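DUF3224 domain-containing protein (Shewanella oneidensis, PDB 2OOJ) is of unknown function, a DUF3224-family beta-barrel protein of the allene oxide cyclase-like barrel clan that packs against a second copy of itself in the crystal. Local coordinates at residues T8-D12 with K37-G41; G26-L30 with S53-A57; K59-G63 with G87-G92; K73-R77 with F129-F133; F81-H85 with H97-V101. All coordinates share one frame; numbering follows the deposited sequence.

Contact 1 (T8-D12 with K37-G41); sequences TGKFD and KTFYG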
# COMPACT_ATOMS: atom_id res chain seq x y z
N THR B 8 -23.54 -1.86 3.01
CA THR B 8 -23.28 -1.12 1.77
C THR B 8 -23.76 0.32 1.92
O THR B 8 -24.78 0.61 2.59
CB THR B 8 -23.96 -1.74 0.55
OG1 THR B 8 -23.54 -3.10 0.42
CG2 THR B 8 -23.56 -0.98 -0.78
N GLY B 9 -23.07 1.24 1.27
CA GLY B 9 -23.39 2.65 1.41
C GLY B 9 -22.52 3.53 0.53
O GLY B 9 -21.60 3.03 -0.10
N LYS B 10 -22.84 4.82 0.48
CA LYS B 10 -22.13 5.77 -0.37
C LYS B 10 -20.89 6.29 0.34
O LYS B 10 -20.82 6.31 1.55
CB LYS B 10 -23.05 6.96 -0.68
CG LYS B 10 -24.33 6.52 -1.37
CD LYS B 10 -25.19 7.69 -1.84
CE LYS B 10 -26.27 7.14 -2.79
NZ LYS B 10 -27.20 8.19 -3.32
N PHE B 11 -19.87 6.66 -0.41
CA PHE B 11 -18.84 7.53 0.12
C PHE B 11 -18.35 8.53 -0.94
O PHE B 11 -18.48 8.28 -2.12
CB PHE B 11 -17.67 6.73 0.70
CG PHE B 11 -16.83 6.04 -0.32
CD1 PHE B 11 -17.15 4.79 -0.78
CD2 PHE B 11 -15.67 6.65 -0.80
CE1 PHE B 11 -16.34 4.14 -1.69
CE2 PHE B 11 -14.86 6.03 -1.75
CZ PHE B 11 -15.18 4.78 -2.19
N ASP B 12 -17.84 9.67 -0.49
CA ASP B 12 -17.19 10.65 -1.37
C ASP B 12 -15.76 10.78 -0.93
O ASP B 12 -15.48 10.60 0.22
CB ASP B 12 -17.92 11.99 -1.25
CG ASP B 12 -19.39 11.88 -1.61
OD1 ASP B 12 -19.75 11.00 -2.46
OD2 ASP B 12 -20.18 12.63 -1.01
N LYS B 37 -12.16 11.59 3.17
CA LYS B 37 -13.35 10.86 2.77
C LYS B 37 -14.48 11.01 3.78
O LYS B 37 -14.24 11.27 4.96
CB LYS B 37 -13.11 9.36 2.66
CG LYS B 37 -12.11 8.89 1.68
CD LYS B 37 -12.34 7.36 1.48
CE LYS B 37 -11.16 6.73 0.79
NZ LYS B 37 -11.23 5.24 0.84
N THR B 38 -15.69 10.87 3.26
CA THR B 38 -16.90 10.78 4.06
C THR B 38 -17.66 9.54 3.64
O THR B 38 -17.93 9.34 2.48
CB THR B 38 -17.82 12.00 3.90
OG1 THR B 38 -17.07 13.19 4.17
CG2 THR B 38 -19.03 11.89 4.86
N PHE B 39 -18.02 8.72 4.64
CA PHE B 39 -18.85 7.54 4.47
C PHE B 39 -20.24 7.84 5.00
O PHE B 39 -20.37 8.51 6.02
CB PHE B 39 -18.27 6.37 5.26
CG PHE B 39 -16.94 5.91 4.76
CD1 PHE B 39 -15.77 6.49 5.23
CD2 PHE B 39 -16.85 4.88 3.84
CE1 PHE B 39 -14.52 6.06 4.77
CE2 PHE B 39 -15.62 4.44 3.39
CZ PHE B 39 -14.45 5.03 3.86
N TYR B 40 -21.26 7.29 4.35
CA TYR B 40 -22.66 7.54 4.68
C TYR B 40 -23.34 6.21 4.89
O TYR B 40 -22.94 5.20 4.29
CB TYR B 40 -23.36 8.24 3.50
CG TYR B 40 -22.82 9.62 3.22
CD1 TYR B 40 -23.24 10.71 3.97
CD2 TYR B 40 -21.87 9.83 2.22
CE1 TYR B 40 -22.73 11.98 3.72
CE2 TYR B 40 -21.35 11.08 1.98
CZ TYR B 40 -21.79 12.16 2.73
OH TYR B 40 -21.27 13.41 2.49
N GLY B 41 -24.38 6.20 5.71
CA GLY B 41 -25.16 5.00 5.91
C GLY B 41 -24.72 4.23 7.15
O GLY B 41 -24.47 4.80 8.22

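Contact 2 (G26-L30 with S53-A57); sequences GGVNL and SAMTA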
# COMPACT_ATOMS: atom_id res chain seq x y z
N GLY B 26 10.97 6.11 -17.08
CA GLY B 26 10.54 5.06 -17.99
C GLY B 26 9.05 5.12 -18.26
O GLY B 26 8.42 4.08 -18.51
N GLY B 27 8.50 6.33 -18.18
CA GLY B 27 7.10 6.56 -18.46
C GLY B 27 6.22 6.47 -17.23
O GLY B 27 5.04 6.77 -17.30
N VAL B 28 6.79 6.06 -16.09
CA VAL B 28 6.03 6.05 -14.84
C VAL B 28 5.83 7.45 -14.26
O VAL B 28 6.74 8.24 -14.23
CB VAL B 28 6.77 5.16 -13.82
CG1 VAL B 28 6.18 5.32 -12.43
CG2 VAL B 28 6.78 3.70 -14.32
N ASN B 29 4.64 7.74 -13.79
CA ASN B 29 4.35 8.91 -13.01
C ASN B 29 3.92 8.52 -11.58
O ASN B 29 2.92 7.83 -11.41
CB ASN B 29 3.26 9.70 -13.69
CG ASN B 29 3.77 10.34 -14.97
OD1 ASN B 29 3.57 9.82 -16.06
ND2 ASN B 29 4.54 11.41 -14.83
N LEU B 30 4.66 9.03 -10.61
CA LEU B 30 4.49 8.69 -9.20
C LEU B 30 3.75 9.81 -8.55
O LEU B 30 3.92 10.99 -8.91
CB LEU B 30 5.82 8.50 -8.49
CG LEU B 30 6.78 7.45 -9.03
CD1 LEU B 30 8.02 7.44 -8.16
CD2 LEU B 30 6.11 6.06 -9.09
N SER B 53 0.82 6.49 -5.56
CA SER B 53 0.41 5.88 -6.80
C SER B 53 1.58 5.80 -7.79
O SER B 53 2.51 6.59 -7.74
CB SER B 53 -0.71 6.69 -7.44
OG SER B 53 -0.27 7.99 -7.66
N ALA B 54 1.52 4.82 -8.66
CA ALA B 54 2.39 4.75 -9.81
C ALA B 54 1.53 4.46 -11.04
O ALA B 54 0.96 3.37 -11.16
CB ALA B 54 3.42 3.64 -9.61
N MSE B 55 1.38 5.45 -11.92
CA MSE B 55 0.75 5.25 -13.22
C MSE B 55 1.86 4.89 -14.21
O MSE B 55 2.92 5.44 -14.15
CB MSE B 55 0.06 6.53 -13.70
CG MSE B 55 -0.84 7.20 -12.68
SE MSE B 55 -2.34 6.09 -12.10
CE MSE B 55 -3.10 5.67 -13.89
N THR B 56 1.62 3.94 -15.10
CA THR B 56 2.65 3.54 -16.04
C THR B 56 2.34 4.16 -17.40
O THR B 56 1.33 4.84 -17.55
CB THR B 56 2.75 2.04 -16.14
OG1 THR B 56 1.68 1.56 -16.95
CG2 THR B 56 2.72 1.37 -14.71
N ALA B 57 3.20 3.90 -18.37
CA ALA B 57 2.98 4.37 -19.74
C ALA B 57 1.94 3.55 -20.49
O ALA B 57 1.57 3.90 -21.62
CB ALA B 57 4.32 4.36 -20.50
O HOH W 1 5.79 2.65 -17.72
O HOH W 2 0.70 8.60 -10.06

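Contact 3 (K59-G63 with G87-G92); sequences KGSAG and GIMTDG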
# COMPACT_ATOMS: atom_id res chain seq x y z
N LYS B 59 -1.80 2.28 -20.83
CA LYS B 59 -3.17 2.53 -20.41
C LYS B 59 -3.73 1.35 -19.66
O LYS B 59 -3.67 0.21 -20.12
CB LYS B 59 -4.07 2.82 -21.63
CG LYS B 59 -3.97 4.24 -22.12
CD LYS B 59 -4.58 5.18 -21.14
CE LYS B 59 -4.67 6.57 -21.69
NZ LYS B 59 -5.05 7.51 -20.59
N GLY B 60 -4.30 1.65 -18.50
CA GLY B 60 -4.98 0.66 -17.71
C GLY B 60 -4.08 -0.11 -16.77
O GLY B 60 -4.54 -1.07 -16.14
N SER B 61 -2.80 0.28 -16.69
CA SER B 61 -1.83 -0.39 -15.80
C SER B 61 -1.28 0.62 -14.81
O SER B 61 -0.69 1.62 -15.19
CB SER B 61 -0.69 -1.06 -16.59
OG SER B 61 -1.16 -2.24 -17.23
N ALA B 62 -1.50 0.36 -13.52
CA ALA B 62 -1.06 1.27 -12.49
C ALA B 62 -1.12 0.52 -11.14
O ALA B 62 -1.66 -0.58 -11.06
CB ALA B 62 -1.96 2.48 -12.44
N GLY B 63 -0.58 1.14 -10.11
CA GLY B 63 -0.72 0.60 -8.74
C GLY B 63 -0.96 1.74 -7.80
O GLY B 63 -0.58 2.87 -8.12
N GLY B 87 -3.80 -1.73 -4.36
CA GLY B 87 -4.51 -1.90 -5.62
C GLY B 87 -3.51 -2.00 -6.75
O GLY B 87 -2.57 -1.23 -6.83
N ILE B 88 -3.70 -3.02 -7.58
CA ILE B 88 -2.94 -3.24 -8.80
C ILE B 88 -3.93 -3.36 -9.96
O ILE B 88 -4.79 -4.24 -9.97
CB ILE B 88 -2.12 -4.54 -8.73
CG1 ILE B 88 -1.02 -4.44 -7.68
CG2 ILE B 88 -1.41 -4.83 -10.07
CD1 ILE B 88 0.18 -3.62 -8.11
N MSE B 89 -3.80 -2.49 -10.95
CA MSE B 89 -4.66 -2.46 -12.11
C MSE B 89 -3.89 -2.96 -13.34
O MSE B 89 -2.74 -2.55 -13.58
CB MSE B 89 -5.12 -1.03 -12.34
CG MSE B 89 -6.25 -0.91 -13.30
SE MSE B 89 -6.54 0.93 -13.67
CE MSE B 89 -6.81 1.68 -11.76
N THR B 90 -4.50 -3.86 -14.09
CA THR B 90 -3.96 -4.23 -15.39
C THR B 90 -5.15 -4.24 -16.34
O THR B 90 -6.22 -4.69 -15.95
CB THR B 90 -3.34 -5.61 -15.36
OG1 THR B 90 -2.73 -5.84 -14.09
CG2 THR B 90 -2.30 -5.73 -16.43
N ASP B 91 -4.96 -3.73 -17.56
CA ASP B 91 -6.02 -3.62 -18.56
C ASP B 91 -7.26 -2.87 -18.05
O ASP B 91 -8.38 -3.10 -18.53
CB ASP B 91 -6.46 -5.01 -19.04
CG ASP B 91 -5.30 -5.90 -19.44
OD1 ASP B 91 -4.30 -5.39 -20.00
OD2 ASP B 91 -5.40 -7.11 -19.19
N GLY B 92 -7.09 -1.98 -17.09
CA GLY B 92 -8.20 -1.21 -16.61
C GLY B 92 -8.95 -1.87 -15.48
O GLY B 92 -9.89 -1.27 -14.90
O HOH W 3 -3.13 -2.27 -19.23

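Contact 4 (K73-R77 with F129-F133); sequences KLCGR and FSFCF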
# COMPACT_ATOMS: atom_id res chain seq x y z
N LYS B 73 -19.18 6.06 13.11
CA LYS B 73 -20.07 5.07 13.66
C LYS B 73 -20.26 3.94 12.66
O LYS B 73 -20.39 4.19 11.46
CB LYS B 73 -21.43 5.71 13.98
CG LYS B 73 -21.43 6.51 15.26
CD LYS B 73 -22.86 6.92 15.62
CE LYS B 73 -22.84 7.90 16.77
NZ LYS B 73 -24.22 8.38 17.11
N LEU B 74 -20.23 2.72 13.16
CA LEU B 74 -20.51 1.55 12.36
C LEU B 74 -21.67 0.83 13.00
O LEU B 74 -21.55 0.31 14.12
CB LEU B 74 -19.27 0.64 12.30
CG LEU B 74 -19.39 -0.65 11.48
CD1 LEU B 74 -19.75 -0.35 9.98
CD2 LEU B 74 -18.05 -1.38 11.65
N CYS B 75 -22.78 0.73 12.28
CA CYS B 75 -24.03 0.22 12.85
C CYS B 75 -24.35 0.84 14.19
O CYS B 75 -24.67 0.14 15.17
CB CYS B 75 -23.98 -1.29 12.98
SG CYS B 75 -23.83 -2.12 11.44
N GLY B 76 -24.21 2.15 14.25
CA GLY B 76 -24.57 2.91 15.42
C GLY B 76 -23.51 3.03 16.49
O GLY B 76 -23.64 3.85 17.39
N ARG B 77 -22.43 2.25 16.39
CA ARG B 77 -21.42 2.25 17.43
C ARG B 77 -20.24 3.11 17.07
O ARG B 77 -19.69 2.97 15.99
CB ARG B 77 -20.94 0.84 17.68
CG ARG B 77 -21.99 -0.06 18.25
CD ARG B 77 -21.51 -1.48 18.24
NE ARG B 77 -20.53 -1.76 19.28
CZ ARG B 77 -19.69 -2.79 19.28
NH1 ARG B 77 -19.67 -3.65 18.27
NH2 ARG B 77 -18.85 -2.95 20.30
N PHE B 129 -18.82 -3.39 2.94
CA PHE B 129 -17.91 -3.63 4.07
C PHE B 129 -18.36 -4.86 4.81
O PHE B 129 -19.48 -4.88 5.33
CB PHE B 129 -17.90 -2.36 4.96
CG PHE B 129 -16.91 -2.39 6.10
CD1 PHE B 129 -15.67 -3.02 5.98
CD2 PHE B 129 -17.18 -1.72 7.27
CE1 PHE B 129 -14.77 -3.01 7.05
CE2 PHE B 129 -16.28 -1.72 8.32
CZ PHE B 129 -15.07 -2.36 8.19
N SER B 130 -17.53 -5.91 4.77
CA SER B 130 -17.78 -7.16 5.47
C SER B 130 -16.94 -7.21 6.72
O SER B 130 -15.71 -7.22 6.66
CB SER B 130 -17.47 -8.35 4.55
OG SER B 130 -18.07 -8.12 3.31
N PHE B 131 -17.59 -7.25 7.88
CA PHE B 131 -16.89 -7.11 9.10
C PHE B 131 -17.49 -8.01 10.19
O PHE B 131 -18.60 -8.55 10.06
CB PHE B 131 -16.91 -5.65 9.55
CG PHE B 131 -18.25 -5.16 10.01
CD1 PHE B 131 -19.16 -4.65 9.12
CD2 PHE B 131 -18.59 -5.20 11.35
CE1 PHE B 131 -20.41 -4.24 9.57
CE2 PHE B 131 -19.82 -4.79 11.79
CZ PHE B 131 -20.73 -4.30 10.90
N CYS B 132 -16.68 -8.15 11.21
CA CYS B 132 -17.07 -8.82 12.45
C CYS B 132 -16.17 -8.33 13.55
O CYS B 132 -15.38 -7.40 13.35
CB CYS B 132 -17.06 -10.33 12.24
SG CYS B 132 -15.48 -11.02 12.04
N PHE B 133 -16.28 -8.95 14.74
CA PHE B 133 -15.47 -8.50 15.87
C PHE B 133 -14.74 -9.69 16.46
O PHE B 133 -15.29 -10.76 16.53
CB PHE B 133 -16.36 -7.84 16.91
CG PHE B 133 -16.78 -6.46 16.53
CD1 PHE B 133 -17.85 -6.25 15.68
CD2 PHE B 133 -16.09 -5.36 17.02
CE1 PHE B 133 -18.22 -4.97 15.29
CE2 PHE B 133 -16.45 -4.08 16.66
CZ PHE B 133 -17.53 -3.88 15.81

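Contact 5 (F81-H85 with H97-V101); sequences FVLQH and HLEVV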
# COMPACT_ATOMS: atom_id res chain seq x y z
N PHE B 81 -11.04 3.13 13.25
CA PHE B 81 -10.17 2.07 12.78
C PHE B 81 -9.35 2.60 11.62
O PHE B 81 -9.64 3.69 11.08
CB PHE B 81 -11.00 0.83 12.39
CG PHE B 81 -12.09 1.13 11.41
CD1 PHE B 81 -13.32 1.57 11.84
CD2 PHE B 81 -11.87 0.96 10.04
CE1 PHE B 81 -14.33 1.86 10.92
CE2 PHE B 81 -12.87 1.22 9.14
CZ PHE B 81 -14.11 1.68 9.59
N VAL B 82 -8.35 1.82 11.22
CA VAL B 82 -7.53 2.15 10.05
C VAL B 82 -7.82 1.20 8.90
O VAL B 82 -7.89 0.00 9.10
CB VAL B 82 -6.01 2.11 10.38
CG1 VAL B 82 -5.09 2.23 9.09
CG2 VAL B 82 -5.70 3.25 11.37
N LEU B 83 -7.95 1.78 7.70
CA LEU B 83 -8.04 1.01 6.47
C LEU B 83 -6.74 1.10 5.66
O LEU B 83 -6.15 2.15 5.57
CB LEU B 83 -9.20 1.50 5.62
CG LEU B 83 -10.64 1.17 6.05
CD1 LEU B 83 -11.63 2.02 5.26
CD2 LEU B 83 -10.88 -0.32 5.84
N GLN B 84 -6.32 -0.03 5.09
CA GLN B 84 -5.07 -0.16 4.34
C GLN B 84 -5.37 -0.75 3.01
O GLN B 84 -6.04 -1.79 2.94
CB GLN B 84 -4.08 -1.04 5.10
CG GLN B 84 -2.65 -1.08 4.46
CD GLN B 84 -1.63 -1.69 5.39
OE1 GLN B 84 -1.39 -1.18 6.48
NE2 GLN B 84 -0.99 -2.77 4.95
N HIS B 85 -4.96 -0.03 1.95
CA HIS B 85 -5.27 -0.36 0.58
C HIS B 85 -4.04 -0.81 -0.23
O HIS B 85 -2.96 -0.22 -0.16
CB HIS B 85 -5.79 0.86 -0.21
CG HIS B 85 -6.87 1.66 0.46
ND1 HIS B 85 -7.98 2.09 -0.23
CD2 HIS B 85 -6.98 2.19 1.71
CE1 HIS B 85 -8.73 2.84 0.56
NE2 HIS B 85 -8.15 2.90 1.75
N HIS B 97 -7.08 -5.00 -2.69
CA HIS B 97 -7.16 -5.52 -1.33
C HIS B 97 -7.30 -4.34 -0.35
O HIS B 97 -6.46 -3.45 -0.33
CB HIS B 97 -5.93 -6.32 -0.97
CG HIS B 97 -6.00 -6.91 0.40
ND1 HIS B 97 -6.85 -7.95 0.71
CD2 HIS B 97 -5.40 -6.55 1.55
CE1 HIS B 97 -6.73 -8.23 2.00
NE2 HIS B 97 -5.85 -7.41 2.53
N LEU B 98 -8.35 -4.34 0.45
CA LEU B 98 -8.62 -3.25 1.36
C LEU B 98 -9.12 -3.90 2.65
O LEU B 98 -10.15 -4.56 2.65
CB LEU B 98 -9.68 -2.39 0.78
CG LEU B 98 -10.24 -1.20 1.54
CD1 LEU B 98 -9.19 -0.30 2.10
CD2 LEU B 98 -11.19 -0.41 0.57
N GLU B 99 -8.33 -3.74 3.71
CA GLU B 99 -8.65 -4.39 5.00
C GLU B 99 -8.49 -3.44 6.16
O GLU B 99 -7.74 -2.47 6.09
CB GLU B 99 -7.81 -5.65 5.19
CG GLU B 99 -6.42 -5.44 5.61
CD GLU B 99 -5.71 -6.76 5.90
OE1 GLU B 99 -5.35 -7.43 4.93
OE2 GLU B 99 -5.49 -7.10 7.08
N VAL B 100 -9.19 -3.75 7.24
CA VAL B 100 -8.98 -3.08 8.52
C VAL B 100 -7.65 -3.60 9.08
O VAL B 100 -7.43 -4.79 9.11
CB VAL B 100 -10.11 -3.39 9.52
CG1 VAL B 100 -9.74 -2.96 10.89
CG2 VAL B 100 -11.42 -2.69 9.09
N VAL B 101 -6.77 -2.71 9.54
CA VAL B 101 -5.51 -3.10 10.10
C VAL B 101 -5.86 -3.71 11.45
O VAL B 101 -6.50 -3.05 12.27
CB VAL B 101 -4.53 -1.95 10.26
CG1 VAL B 101 -3.23 -2.41 10.90
CG2 VAL B 101 -4.20 -1.34 8.86

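Contact 1 (T8-D12 with K37-G41)
Asp12 and Thr38 form a hydrogen-bonded antiparallel pair, joined by two backbone bonds: Asp12 N to Thr38 O at 3.0 Å, in the carbonyl plane, and Thr38 N back to Asp12 O at 3.1 Å. Where strand 29-39 gives out, Tyr40 N still donates to Lys10 O (3.0 Å), so the pairing runs one residue past the regular strand. The carboxylate of Asp12 reaches back over this outer face. Its OD2 meets the edge of the Tyr40 ring, 3.6 Å from CE2 and near the ring plane, while OD1 is hydrogen-bonded to Gln124 of strand 124-133. Thr38 CG2 lies over one face of the same ring, offset toward its rim, a branched residue suited to an extended chain. On the opposite face of the sheet from Asp12 and Thr38, Phe11 and Phe39 face each other as a non-hydrogen-bonded pair. Phe11 has CG between its own N and carbonyl carbon (chi1 71°), which carries the ring to the inner side, where it meets Phe39 obliquely. Phe11 CB touches Phe39 CD2 at 3.7 Å, and the ring planes are inclined by 33°. The extended chain of Lys37 runs beside Phe11, with CD 4.1 Å from CD2 of that ring, and carries NZ to a salt bridge with Glu68. The chemistry thus divides this piece of barrel wall: polar groups outside, phenylalanines inside with a buried lysine probably balanced by Glu68.

Contact 2 (G26-L30 with S53-A57)
Leu30 and Ala54 face each other as a non-hydrogen-bonded pair in the antiparallel hairpin of strands 29-39 and 43-55, near its open end. From the backbone outward, Leu30 CB lies 3.9 Å from Ser53 O. CG, anti to the carbonyl carbon (chi1 -59°), directs CD2 back toward Ala54, where CD2 touches Ala54 CB at 3.7 Å and also grazes Ser53 O, whereas CD1 continues the extended chain away from Ala54. A small alanine opposite lets the leucine lean across the strand gap. On the same side Val28 CG1 adds a looser contact with Ala54 CB, and Gln69 of the second subunit packs on both Val28 and Leu30; the leucine side chain is also about 4 Å from a bound acetate ion, probably a crystallisation component. The backbones are held by a reciprocal pair of bonds between Asn29 and Met55, a selenomethionine here: each N donates to the other's O at 2.9 Å. Beyond them direct backbone bonding gives way to a water. Gly27 has a positive phi, and a beta carbon there would collide with the methyl of Ala57, so glycine fits. The water bridges this end, donating a hydrogen bond to Gly26 O and accepting one from Ala57 N. At the other end a second water donates to Asn29 O at 2.7 Å, and the same distance separates its oxygen from Ser53 OG.

Contact 3 (K59-G63 with G87-G92)
Ser61 and Asp91 are tied together by one water with three partners: it donates to Lys59 O at 2.7 Å, accepts from Asp91 N at 2.9 Å, and is hydrogen-bonded to Ser61 OG. The same serine hydroxyl also bonds His103 of the second subunit, a double use that suits a small, buried hydroxyl. Close by, Gly92 N donates to Gly60 O at 2.9 Å, in the carbonyl plane and on a lone pair. Met89, a selenomethionine, flanks that oxygen: its CG stands anti to the backbone N (chi1 -167°) and comes within 3.3 Å of Gly60 O. Glycine is called for at position 60, where phi is positive and a beta carbon would strike Gly92 N. Farther along, Ala62 and Met89 form a hydrogen-bonded antiparallel pair, with Met89 N to Ala62 O at 2.9 Å and a longer return bond. Gly63 then faces Ile88, and lacking a side chain it avoids crowding the isoleucine CD1. In the barrel, strand 62-71 continues the sheet to strand 43-55, strand 77-90 continues it to strand 93-107 through Ile88 and Arg95, and Pro102 of the second subunit covers Ile88 and Thr90.

Contact 4 (K73-R77 with F129-F133)
Leu74 drives a methyl into the face of the Phe131 ring, and this is the tight part of the contact. The leucine has CG anti to its own N (chi1 -179°), which projects both methyls away from the turn. CD2 sits over the middle of the ring, 3.8 Å from the Phe131 centroid, a well-centred CH-pi contact. The same CD2 touches Phe129 CE2 at 3.8 Å, so one branched residue fills the angle between two aromatic rings of strand 124-133. Phe131 CB in turn lies over a face of the Phe129 ring, and Leu112 packs on both Leu74 and Phe131.

Toward the exposed side the contact thins to Cys75 and Arg77. Cys75 SG meets the rim of Phe131 near the ring plane, 3.8 Å from CZ. Were Phe131 replaced by an alanine, Leu74 CD2 would probably lose the ring face it rests on, and a gap would be likely beside the Cys75 sulfur. Arg77 NH1 lies 3.3 Å from Phe133 CZ, over one face but displaced toward the rim, with the guanidinium and ring planes 40° apart. The result is an off-centre cation-pi contact, CZ of Arg77 being 4.7 Å from the Phe133 centroid. Arg77 and Leu74 are the outer residues of a type I' turn, closed by Arg77 N to Leu74 O at 3.1 Å, and Gly76 suits its positive phi. With no hydrogen bond crossing between the segments, their association probably rests on apolar burial and dispersion inside and a modest cation-pi attraction outside, joining a hairpin turn to a strand that is not its sheet neighbour.

Contact 5 (F81-H85 with H97-V101)
Phe81 sets its ring against Val100, CD2 to CG2 at 3.8 Å, the two side chains meeting at about a right angle on the inner face of the hairpin formed by strands 77-90 and 93-107. Val82 turns to the outer face and lies beside Val101, while its carbonyl O accepts Val101 N at 3.0 Å; the beta-branched pair suits this extended backbone. Leu83 returns inward opposite Val100. Its CB touches Leu98 CD1 at 4.0 Å, and its CD2 meets Val100 CG2. Gln84 pairs with Glu99 through two backbone bonds: Gln84 N to Glu99 O at 3.0 Å and Glu99 N to Gln84 O at 3.1 Å. With CG anti to its N (chi1 -172°), the glutamine extends across Val101, OE1 being 3.7 Å from CG2, and NE2 bonds the carbonyl of Gly87 in the second subunit. Glu99 on this face forms a salt bridge with Arg95 of that subunit. His85 closes the segment with one ring face turned to Leu98, whose CD1 sits over its centre, 3.3 Å from the His85 centroid. Both ring nitrogens have partners, ND1 with Tyr64 OH and NE2 with Glu68, which together should hold the ring's rotation. A leucine in place of His85 would probably leave Tyr64 and Glu68 without these mates and take away the flat surface against the Leu98 methyl. The chemistry therefore gives the two faces separate roles: Gln84 and Glu99 make polar bonds to the second subunit, while the apolar inner face encloses a histidine whose polarity is met on both nitrogens.

In the fold
The five contacts belong to one curled antiparallel sheet. Contacts 2 and 3 lie side by side at one end, centres 11 Å apart, stitched by a probable hydrogen bond from Gly63 N to Ala54 O at 2.9 Å. Contact 4 sits at the far end, its centre about 36 Å from that of contact 2. Contact 5 lies near the middle and meets two others: Val100 CG2 packs on Phe129 CZ of contact 4 at 3.8 Å, and His85 CE1 lies 3.5 Å from Lys37 NZ of contact 1, both residues using Glu68. Contacts 2, 3 and 5 also touch the second subunit, so they serve dimer packing as well as the barrel; no active site is established.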